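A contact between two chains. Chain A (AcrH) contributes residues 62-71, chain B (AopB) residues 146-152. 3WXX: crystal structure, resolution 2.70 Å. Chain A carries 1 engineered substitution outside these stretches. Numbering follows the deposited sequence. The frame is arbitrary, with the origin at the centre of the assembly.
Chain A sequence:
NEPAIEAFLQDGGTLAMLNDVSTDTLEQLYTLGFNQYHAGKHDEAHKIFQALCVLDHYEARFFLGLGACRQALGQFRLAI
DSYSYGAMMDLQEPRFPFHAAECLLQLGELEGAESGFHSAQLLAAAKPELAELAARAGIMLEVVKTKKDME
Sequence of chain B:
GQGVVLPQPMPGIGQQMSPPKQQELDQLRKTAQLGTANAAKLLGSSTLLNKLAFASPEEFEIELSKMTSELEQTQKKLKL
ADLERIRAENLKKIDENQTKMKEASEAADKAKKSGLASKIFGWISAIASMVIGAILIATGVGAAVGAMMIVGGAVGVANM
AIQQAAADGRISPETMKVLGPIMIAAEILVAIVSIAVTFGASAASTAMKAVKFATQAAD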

# COMPACT_ATOMS: atom_id res chain seq x y z
N PHE A 62 -8.56 2.96 -2.64
CA PHE A 62 -7.41 3.84 -3.00
C PHE A 62 -6.22 3.00 -3.49
O PHE A 62 -5.54 3.39 -4.43
N PHE A 63 -6.00 1.84 -2.89
CA PHE A 63 -4.97 0.92 -3.37
C PHE A 63 -5.34 0.22 -4.64
O PHE A 63 -4.50 -0.04 -5.47
N LEU A 64 -6.62 -0.03 -4.84
CA LEU A 64 -7.05 -0.54 -6.12
C LEU A 64 -6.75 0.50 -7.21
O LEU A 64 -6.18 0.19 -8.26
N GLY A 65 -7.14 1.75 -6.95
CA GLY A 65 -6.91 2.83 -7.92
C GLY A 65 -5.43 3.03 -8.20
O GLY A 65 -4.98 3.03 -9.36
N LEU A 66 -4.66 3.12 -7.13
CA LEU A 66 -3.22 3.23 -7.27
C LEU A 66 -2.70 2.15 -8.21
O LEU A 66 -1.89 2.40 -9.12
N GLY A 67 -3.17 0.93 -7.98
CA GLY A 67 -2.67 -0.22 -8.74
C GLY A 67 -3.09 -0.21 -10.17
O GLY A 67 -2.31 -0.56 -11.04
N ALA A 68 -4.33 0.20 -10.41
CA ALA A 68 -4.82 0.31 -11.75
C ALA A 68 -4.04 1.37 -12.54
O ALA A 68 -3.73 1.14 -13.69
N CYS A 69 -3.75 2.53 -11.95
CA CYS A 69 -2.92 3.52 -12.65
C CYS A 69 -1.56 2.95 -13.02
O CYS A 69 -1.09 3.13 -14.14
N ARG A 70 -0.93 2.27 -12.08
CA ARG A 70 0.39 1.72 -12.30
C ARG A 70 0.39 0.69 -13.43
O ARG A 70 1.27 0.69 -14.28
N GLN A 71 -0.61 -0.18 -13.45
CA GLN A 71 -0.71 -1.21 -14.48
C GLN A 71 -0.87 -0.54 -15.85
O GLN A 71 -0.13 -0.83 -16.78
N GLY B 146 4.34 0.90 5.98
CA GLY B 146 4.19 -0.04 4.85
C GLY B 146 3.51 0.61 3.69
O GLY B 146 3.93 0.50 2.54
N ALA B 147 2.47 1.36 3.98
CA ALA B 147 1.77 2.04 2.92
C ALA B 147 2.66 3.12 2.30
O ALA B 147 2.64 3.32 1.09
N MSE B 148 3.43 3.81 3.14
CA MSE B 148 4.40 4.77 2.67
C MSE B 148 5.35 4.16 1.69
O MSE B 148 5.52 4.67 0.60
N MSE B 149 5.96 3.05 2.03
CA MSE B 149 6.82 2.43 1.06
C MSE B 149 6.17 2.14 -0.27
O MSE B 149 6.79 2.30 -1.35
N ILE B 150 4.91 1.65 -0.22
CA ILE B 150 4.23 1.22 -1.43
C ILE B 150 3.76 2.40 -2.24
O ILE B 150 3.88 2.40 -3.46
N VAL B 151 3.25 3.43 -1.57
CA VAL B 151 2.93 4.66 -2.28
C VAL B 151 4.11 5.24 -3.09
O VAL B 151 3.89 5.74 -4.18
N GLY B 152 5.34 5.16 -2.58
CA GLY B 152 6.51 5.56 -3.39
C GLY B 152 6.99 6.98 -3.16
O GLY B 152 8.16 7.21 -2.86

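The apolar centre is built around A:Leu66, whose CA lies 8.0 Å from the CA of B:Val151, the nearest such pair across the stretches. Its CA-to-CB bond points toward chain B, and the t, p rotamer (chi1 -172°, chi2 67°) carries A:Leu66 CD2 to 4.3 Å from B:Val151 CG2 and 4.5 Å from B:Ile150 CG2. The CA-to-CB bond of B:Ile150 (m, t) points sideways to chain A; B:Val151 (t) starts away from chain A, yet its CG2 still meets the leucine. These are loose van der Waals contacts; the helix axes come no closer than 12.3 Å and run at 22° to each other.

One turn earlier, A:Phe63 also starts sideways, but with chi1 at -66° (m) and chi2 at -82° its ring extends to chain B, where A:Phe63 CZ lies 4.0 Å from B:Ala147 CB. The approach to the ring is oblique.

The polar edge belongs to A:Arg70, one turn beyond A:Leu66. Its chi1 of -102° and chi3 of -146° lie between wells, and the side chain brings A:Arg70 NH2 to the end of the B helix, 2.7 Å from B:Ile150 O and 3.3 Å from B:Val151 O. The geometry leaves hydrogen bonding there open. B:Gly152 follows with phi 96°, where a CB would jam against the preceding carbonyl oxygen.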

# COMPACT_ATOMS: atom_id res chain seq x y z
CB PHE A 62 -6.96 4.74 -1.84
CG PHE A 62 -8.07 5.61 -1.26
CD1 PHE A 62 -9.30 5.72 -1.90
CD2 PHE A 62 -7.87 6.31 -0.09
CE1 PHE A 62 -10.30 6.53 -1.38
CE2 PHE A 62 -8.88 7.12 0.44
CZ PHE A 62 -10.09 7.23 -0.21
CB PHE A 63 -4.55 -0.04 -2.25
CG PHE A 63 -3.86 0.70 -1.14
CD1 PHE A 63 -2.47 1.03 -1.26
CD2 PHE A 63 -4.58 1.20 -0.09
CE1 PHE A 63 -1.84 1.78 -0.28
CE2 PHE A 63 -3.93 1.94 0.90
CZ PHE A 63 -2.56 2.22 0.82
CB LEU A 64 -8.55 -0.89 -6.07
CG LEU A 64 -9.07 -1.47 -7.38
CD1 LEU A 64 -8.44 -2.82 -7.66
CD2 LEU A 64 -10.56 -1.62 -7.29
CB LEU A 66 -2.52 3.15 -5.91
CG LEU A 66 -1.01 3.44 -5.89
CD1 LEU A 66 -0.67 4.89 -6.22
CD2 LEU A 66 -0.46 3.10 -4.51
CB ALA A 68 -6.29 0.63 -11.73
CB CYS A 69 -2.72 4.76 -11.79
SG CYS A 69 -4.25 5.65 -11.49
CB ARG A 70 0.91 1.07 -11.01
CG ARG A 70 1.91 1.87 -10.22
CD ARG A 70 1.69 1.33 -8.83
NE ARG A 70 1.80 2.06 -7.59
CZ ARG A 70 2.91 2.44 -7.04
NH1 ARG A 70 4.01 2.38 -7.72
NH2 ARG A 70 2.91 3.02 -5.87
CB GLN A 71 -1.90 -2.12 -14.18
CG GLN A 71 -2.06 -3.37 -15.04
CD GLN A 71 -3.16 -4.31 -14.54
OE1 GLN A 71 -3.71 -4.14 -13.43
NE2 GLN A 71 -3.48 -5.31 -15.33
CB ALA B 147 0.48 2.64 3.42
CB MSE B 148 5.25 5.33 3.81
CG MSE B 148 4.46 6.17 4.82
SE MSE B 148 4.23 7.95 4.11
CE MSE B 148 3.92 8.65 5.90
CB MSE B 149 7.26 1.12 1.62
CG MSE B 149 8.20 1.39 2.75
SE MSE B 149 8.55 -0.34 3.59
CE MSE B 149 8.94 -1.33 1.93
CB ILE B 150 3.08 0.31 -1.09
CG1 ILE B 150 3.65 -1.07 -0.70
CG2 ILE B 150 2.12 0.20 -2.26
CD1 ILE B 150 2.60 -2.03 -0.20
CB VAL B 151 2.34 5.73 -1.35
CG1 VAL B 151 2.45 7.11 -1.95
CG2 VAL B 151 0.88 5.42 -1.12